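Local coordinates for protein RNA-dependent RNA polymerase (Toscana virus, PDB 6QW0) that probably cleaves host mRNAs as the metal-dependent cap-snatching endonuclease of the viral L protein, supplying capped primers for viral transcription, at residues Ser26-Ile38 / Val190-Leu203. Numbering follows the deposited sequence.
Sequences SSIYDTPIPAYVI and VFRFRLARDIFEEL. With SO4 (sulfate ion), chain E.
Tyr-36, Phe-191 and a file of aliphatic side chains make this a lengthwise hydrophobic packing, in which a loop and the edge strand it leads into run along the C-terminal helix 183-203. Strand 36-38 follows the helix at 10.2 Å between axes and an angle of only 24°; along the whole contact, helix positions a turn apart, Phe-191, Leu-195, Ile-199 and Leu-203, meet Ile-28, Ile-33, Tyr-36 and Ile-38 in turn. Tyr-36 shows how one ring can serve two chemistries. Ile-199 CG1 makes a CH-pi contact 3.9 Å from its centroid, 8° off the normal, while the hydroxyl donates to Glu-202 OE2 (OH to OE2, 2.8 Å) from well above the carboxylate plane. A water joins Glu-202 OE1 to the Tyr-36 carbonyl, giving the carboxylate a second tie to the strand. Beyond it, Ile-38 CG2 meets Leu-203 CD2 at 3.6 Å. Leu-195 fills the middle of the file, CD1 against the Tyr-36 ring and Ile-33 CG2, CD2 against Pro-34 CG.

Phe-191 works by its rim: CG anti to the backbone N (chi1 -171°) sends the ring up to the loop, where CZ lies 3.3 Å from Pro-32 O in the ring plane and 3.8 Å from Pro-34 CD. Gln-58 hydrogen-bonds that same carbonyl.

At the far end, Ile-28 CD1 lies over one face of the Arg-194 guanidinium, whose NH2 donates nearly straight to sulfate O2, at 2.9 Å. Ser-26 OG and the amides of Ile-28 and Tyr-29 hold the anion, probably from the crystallisation liquor. Arg-194 NE hydrogen-bonds the carbonyl of Phe-172, which also makes a cation-pi contact with the guanidinium. Strand 46-49 brings Ile-47 against Tyr-36 and Ile-199, in a three-stranded antiparallel sheet packed on the terminal helix of this PDDEXK-clan endonuclease domain.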
loop_
_atom_site.group_PDB
_atom_site.type_symbol
_atom_site.label_atom_id
_atom_site.label_comp_id
_atom_site.label_asym_id
_atom_site.label_seq_id
_atom_site.Cartn_x
_atom_site.Cartn_y
_atom_site.Cartn_z
ATOM N N SER A 26 -9.064 10.843 -9.111
ATOM C CA SER A 26 -7.881 11.669 -9.295
ATOM C C SER A 26 -8.257 13.000 -9.949
ATOM O O SER A 26 -9.316 13.149 -10.570
ATOM C CB SER A 26 -6.821 10.947 -10.132
ATOM O OG SER A 26 -7.349 10.436 -11.342
ATOM N N SER A 27 -7.373 13.973 -9.784
ATOM C CA SER A 27 -7.548 15.315 -10.333
ATOM C C SER A 27 -6.194 15.819 -10.809
ATOM O O SER A 27 -5.756 16.924 -10.488
ATOM C CB SER A 27 -8.176 16.247 -9.298
ATOM O OG SER A 27 -7.327 16.392 -8.167
ATOM N N ILE A 28 -5.508 14.977 -11.575
ATOM C CA ILE A 28 -4.154 15.298 -12.008
ATOM C C ILE A 28 -4.206 16.304 -13.144
ATOM O O ILE A 28 -3.385 17.230 -13.216
ATOM C CB ILE A 28 -3.409 14.013 -12.413
ATOM C CG1 ILE A 28 -3.169 13.120 -11.195
ATOM C CG2 ILE A 28 -2.093 14.346 -13.085
ATOM C CD1 ILE A 28 -2.772 11.691 -11.578
ATOM N N TYR A 29 -5.175 16.138 -14.042
ATOM C CA TYR A 29 -5.431 17.074 -15.138
ATOM C C TYR A 29 -4.230 17.057 -16.077
ATOM O O TYR A 29 -3.761 15.974 -16.458
ATOM C CB TYR A 29 -5.873 18.438 -14.602
ATOM C CG TYR A 29 -7.166 18.351 -13.828
ATOM C CD1 TYR A 29 -7.461 19.226 -12.792
ATOM C CD2 TYR A 29 -8.095 17.371 -14.140
ATOM C CE1 TYR A 29 -8.662 19.128 -12.090
ATOM C CE2 TYR A 29 -9.286 17.261 -13.451
ATOM C CZ TYR A 29 -9.570 18.144 -12.425
ATOM O OH TYR A 29 -10.762 18.035 -11.732
ATOM N N ASP A 30 -3.697 18.197 -16.477
ATOM C CA ASP A 30 -2.634 18.237 -17.470
ATOM C C ASP A 30 -1.344 18.621 -16.751
ATOM O O ASP A 30 -0.882 19.761 -16.818
ATOM C CB ASP A 30 -3.021 19.216 -18.564
ATOM C CG ASP A 30 -2.104 19.152 -19.749
ATOM O OD1 ASP A 30 -1.104 18.402 -19.684
ATOM O OD2 ASP A 30 -2.388 19.833 -20.749
ATOM N N THR A 31 -0.757 17.642 -16.047
ATOM C CA THR A 31 0.441 17.681 -15.211
ATOM C C THR A 31 1.622 17.051 -15.939
ATOM O O THR A 31 1.465 16.000 -16.571
ATOM C CB THR A 31 0.207 16.935 -13.892
ATOM O OG1 THR A 31 -0.922 17.498 -13.211
ATOM C CG2 THR A 31 1.421 17.025 -12.977
ATOM N N PRO A 32 2.811 17.659 -15.879
ATOM C CA PRO A 32 3.978 17.047 -16.526
ATOM C C PRO A 32 4.295 15.693 -15.917
ATOM O O PRO A 32 4.174 15.485 -14.709
ATOM C CB PRO A 32 5.106 18.053 -16.268
ATOM C CG PRO A 32 4.411 19.350 -16.009
ATOM C CD PRO A 32 3.127 18.985 -15.321
ATOM N N ILE A 33 4.697 14.767 -16.784
ATOM C CA ILE A 33 5.068 13.412 -16.410
ATOM C C ILE A 33 6.552 13.253 -16.735
ATOM O O ILE A 33 6.962 13.576 -17.853
ATOM C CB ILE A 33 4.238 12.356 -17.161
ATOM C CG1 ILE A 33 2.741 12.596 -16.932
ATOM C CG2 ILE A 33 4.657 10.937 -16.785
ATOM C CD1 ILE A 33 1.850 11.738 -17.825
ATOM N N PRO A 34 7.389 12.806 -15.809
ATOM C CA PRO A 34 8.831 12.801 -16.091
ATOM C C PRO A 34 9.219 11.758 -17.123
ATOM O O PRO A 34 8.675 10.652 -17.167
ATOM C CB PRO A 34 9.465 12.489 -14.729
ATOM C CG PRO A 34 8.417 11.654 -14.039
ATOM C CD PRO A 34 7.081 12.250 -14.478
ATOM N N ALA A 35 10.182 12.135 -17.964
ATOM C CA ALA A 35 10.817 11.193 -18.870
ATOM C C ALA A 35 11.571 10.123 -18.086
ATOM O O ALA A 35 11.934 10.314 -16.928
ATOM C CB ALA A 35 11.799 11.916 -19.794
ATOM N N TYR A 36 11.805 8.991 -18.742
ATOM C CA TYR A 36 12.576 7.900 -18.162
ATOM C C TYR A 36 13.436 7.271 -19.249
ATOM O O TYR A 36 13.051 7.221 -20.420
ATOM C CB TYR A 36 11.670 6.816 -17.503
ATOM C CG TYR A 36 10.498 6.383 -18.367
ATOM C CD1 TYR A 36 9.289 7.069 -18.322
ATOM C CD2 TYR A 36 10.610 5.313 -19.257
ATOM C CE1 TYR A 36 8.218 6.702 -19.129
ATOM C CE2 TYR A 36 9.538 4.939 -20.067
ATOM C CZ TYR A 36 8.349 5.640 -19.999
ATOM O OH TYR A 36 7.284 5.284 -20.808
ATOM N N VAL A 37 14.616 6.801 -18.854
ATOM C CA VAL A 37 15.524 6.088 -19.747
ATOM C C VAL A 37 15.797 4.730 -19.117
ATOM O O VAL A 37 16.254 4.661 -17.971
ATOM C CB VAL A 37 16.836 6.855 -19.977
ATOM C CG1 VAL A 37 17.753 6.066 -20.913
ATOM C CG2 VAL A 37 16.560 8.250 -20.534
ATOM N N ILE A 38 15.500 3.661 -19.852
ATOM C CA ILE A 38 15.694 2.292 -19.384
ATOM C C ILE A 38 16.901 1.705 -20.100
ATOM O O ILE A 38 16.988 1.765 -21.333
ATOM C CB ILE A 38 14.449 1.424 -19.631
ATOM C CG1 ILE A 38 13.236 2.021 -18.921
ATOM C CG2 ILE A 38 14.713 -0.008 -19.178
ATOM C CD1 ILE A 38 11.925 1.348 -19.288
ATOM N N VAL A 190 -2.109 7.758 -7.774
ATOM C CA VAL A 190 -2.510 7.570 -9.167
ATOM C C VAL A 190 -1.392 7.997 -10.117
ATOM O O VAL A 190 -1.083 7.290 -11.081
ATOM C CB VAL A 190 -3.820 8.325 -9.453
ATOM C CG1 VAL A 190 -4.182 8.222 -10.940
ATOM C CG2 VAL A 190 -4.959 7.773 -8.604
ATOM N N PHE A 191 -0.758 9.135 -9.847
ATOM C CA PHE A 191 0.342 9.594 -10.702
ATOM C C PHE A 191 1.463 8.555 -10.781
ATOM O O PHE A 191 1.983 8.257 -11.863
ATOM C CB PHE A 191 0.866 10.928 -10.174
ATOM C CG PHE A 191 1.853 11.601 -11.087
ATOM C CD1 PHE A 191 3.209 11.321 -10.985
ATOM C CD2 PHE A 191 1.432 12.520 -12.034
ATOM C CE1 PHE A 191 4.132 11.939 -11.808
ATOM C CE2 PHE A 191 2.355 13.146 -12.868
ATOM C CZ PHE A 191 3.699 12.860 -12.756
ATOM N N ARG A 192 1.864 7.999 -9.634
ATOM C CA ARG A 192 2.915 6.986 -9.628
ATOM C C ARG A 192 2.471 5.709 -10.335
ATOM O O ARG A 192 3.287 5.050 -10.997
ATOM C CB ARG A 192 3.337 6.678 -8.181
ATOM C CG ARG A 192 4.035 7.848 -7.478
ATOM C CD ARG A 192 4.487 7.469 -6.034
ATOM N NE ARG A 192 5.455 6.376 -6.028
ATOM C CZ ARG A 192 6.750 6.506 -5.750
ATOM N NH1 ARG A 192 7.258 7.695 -5.435
ATOM N NH2 ARG A 192 7.543 5.447 -5.798
ATOM N N PHE A 193 1.190 5.331 -10.189
ATOM C CA PHE A 193 0.670 4.143 -10.864
ATOM C C PHE A 193 0.715 4.320 -12.376
ATOM O O PHE A 193 1.139 3.412 -13.099
ATOM C CB PHE A 193 -0.763 3.845 -10.392
ATOM C CG PHE A 193 -1.389 2.622 -11.013
ATOM C CD1 PHE A 193 -0.761 1.383 -10.956
ATOM C CD2 PHE A 193 -2.642 2.703 -11.615
ATOM C CE1 PHE A 193 -1.353 0.255 -11.508
ATOM C CE2 PHE A 193 -3.244 1.573 -12.162
ATOM C CZ PHE A 193 -2.605 0.354 -12.110
ATOM N N ARG A 194 0.302 5.490 -12.861
ATOM C CA ARG A 194 0.301 5.730 -14.301
ATOM C C ARG A 194 1.712 5.647 -14.863
ATOM O O ARG A 194 1.936 5.050 -15.926
ATOM C CB ARG A 194 -0.314 7.091 -14.602
ATOM C CG ARG A 194 -1.804 7.170 -14.293
ATOM C CD ARG A 194 -2.314 8.564 -14.570
ATOM N NE ARG A 194 -3.762 8.655 -14.446
ATOM C CZ ARG A 194 -4.461 9.746 -14.739
ATOM N NH1 ARG A 194 -3.839 10.841 -15.175
ATOM N NH2 ARG A 194 -5.778 9.744 -14.595
ATOM N N LEU A 195 2.677 6.226 -14.154
ATOM C CA LEU A 195 4.059 6.169 -14.611
ATOM C C LEU A 195 4.589 4.743 -14.558
ATOM O O LEU A 195 5.318 4.305 -15.457
ATOM C CB LEU A 195 4.921 7.106 -13.766
ATOM C CG LEU A 195 6.401 7.102 -14.133
ATOM C CD1 LEU A 195 6.582 7.557 -15.589
ATOM C CD2 LEU A 195 7.175 7.998 -13.183
ATOM N N ALA A 196 4.220 3.999 -13.509
ATOM C CA ALA A 196 4.648 2.610 -13.394
ATOM C C ALA A 196 4.117 1.770 -14.544
ATOM O O ALA A 196 4.826 0.896 -15.058
ATOM C CB ALA A 196 4.206 2.036 -12.050
ATOM N N ARG A 197 2.874 2.027 -14.971
ATOM C CA ARG A 197 2.322 1.312 -16.118
ATOM C C ARG A 197 3.097 1.631 -17.390
ATOM O O ARG A 197 3.350 0.737 -18.206
ATOM C CB ARG A 197 0.849 1.664 -16.304
ATOM C CG ARG A 197 -0.068 1.028 -15.272
ATOM C CD ARG A 197 -1.444 1.655 -15.293
ATOM N NE ARG A 197 -2.093 1.560 -16.601
ATOM C CZ ARG A 197 -3.402 1.387 -16.770
ATOM N NH1 ARG A 197 -4.202 1.273 -15.718
ATOM N NH2 ARG A 197 -3.915 1.325 -17.992
ATOM N N ASP A 198 3.463 2.902 -17.584
ATOM C CA ASP A 198 4.244 3.277 -18.765
ATOM C C ASP A 198 5.588 2.562 -18.768
ATOM O O ASP A 198 6.015 2.014 -19.792
ATOM C CB ASP A 198 4.458 4.790 -18.810
ATOM C CG ASP A 198 3.217 5.562 -19.240
ATOM O OD1 ASP A 198 2.304 4.971 -19.856
ATOM O OD2 ASP A 198 3.163 6.781 -18.961
ATOM N N ILE A 199 6.270 2.560 -17.621
ATOM C CA ILE A 199 7.583 1.927 -17.532
ATOM C C ILE A 199 7.455 0.424 -17.710
ATOM O O ILE A 199 8.247 -0.201 -18.423
ATOM C CB ILE A 199 8.254 2.285 -16.192
ATOM C CG1 ILE A 199 8.597 3.774 -16.152
ATOM C CG2 ILE A 199 9.504 1.431 -15.959
ATOM C CD1 ILE A 199 9.000 4.267 -14.769
ATOM N N PHE A 200 6.447 -0.177 -17.074
ATOM C CA PHE A 200 6.280 -1.623 -17.135
ATOM C C PHE A 200 6.057 -2.108 -18.564
ATOM O O PHE A 200 6.551 -3.175 -18.947
ATOM C CB PHE A 200 5.112 -2.043 -16.246
ATOM C CG PHE A 200 4.893 -3.522 -16.209
ATOM C CD1 PHE A 200 5.751 -4.342 -15.497
ATOM C CD2 PHE A 200 3.843 -4.097 -16.908
ATOM C CE1 PHE A 200 5.560 -5.712 -15.466
ATOM C CE2 PHE A 200 3.647 -5.466 -16.883
ATOM C CZ PHE A 200 4.504 -6.272 -16.160
ATOM N N GLU A 201 5.297 -1.354 -19.361
ATOM C CA GLU A 201 5.026 -1.796 -20.726
ATOM C C GLU A 201 6.303 -1.840 -21.553
ATOM O O GLU A 201 6.438 -2.681 -22.449
ATOM C CB GLU A 201 3.992 -0.887 -21.386
ATOM C CG GLU A 201 3.461 -1.427 -22.707
ATOM C CD GLU A 201 2.802 -0.357 -23.560
ATOM O OE1 GLU A 201 2.121 0.524 -22.992
ATOM O OE2 GLU A 201 2.968 -0.396 -24.799
ATOM N N GLU A 202 7.258 -0.964 -21.257
ATOM C CA GLU A 202 8.535 -0.991 -21.958
ATOM C C GLU A 202 9.510 -1.979 -21.326
ATOM O O GLU A 202 10.358 -2.540 -22.031
ATOM C CB GLU A 202 9.126 0.428 -22.020
ATOM C CG GLU A 202 8.281 1.371 -22.902
ATOM C CD GLU A 202 8.812 2.791 -23.012
ATOM O OE1 GLU A 202 10.047 2.984 -23.082
ATOM O OE2 GLU A 202 7.975 3.729 -23.041
ATOM N N LEU A 203 9.378 -2.241 -20.022
ATOM C CA LEU A 203 10.219 -3.244 -19.374
ATOM C C LEU A 203 9.868 -4.651 -19.837
ATOM O O LEU A 203 10.759 -5.493 -20.013
ATOM C CB LEU A 203 10.080 -3.150 -17.858
ATOM C CG LEU A 203 10.811 -2.031 -17.128
ATOM C CD1 LEU A 203 10.552 -2.157 -15.636
ATOM C CD2 LEU A 203 12.298 -2.089 -17.426
HETATM S S SO4 E . -7.505 13.063 -13.966
HETATM O O1 SO4 E . -7.317 14.500 -14.096
HETATM O O2 SO4 E . -6.950 12.380 -15.130
HETATM O O3 SO4 E . -8.935 12.773 -13.852
HETATM O O4 SO4 E . -6.812 12.622 -12.764
HETATM O O HOH W 1 12.372 4.588 -22.116
#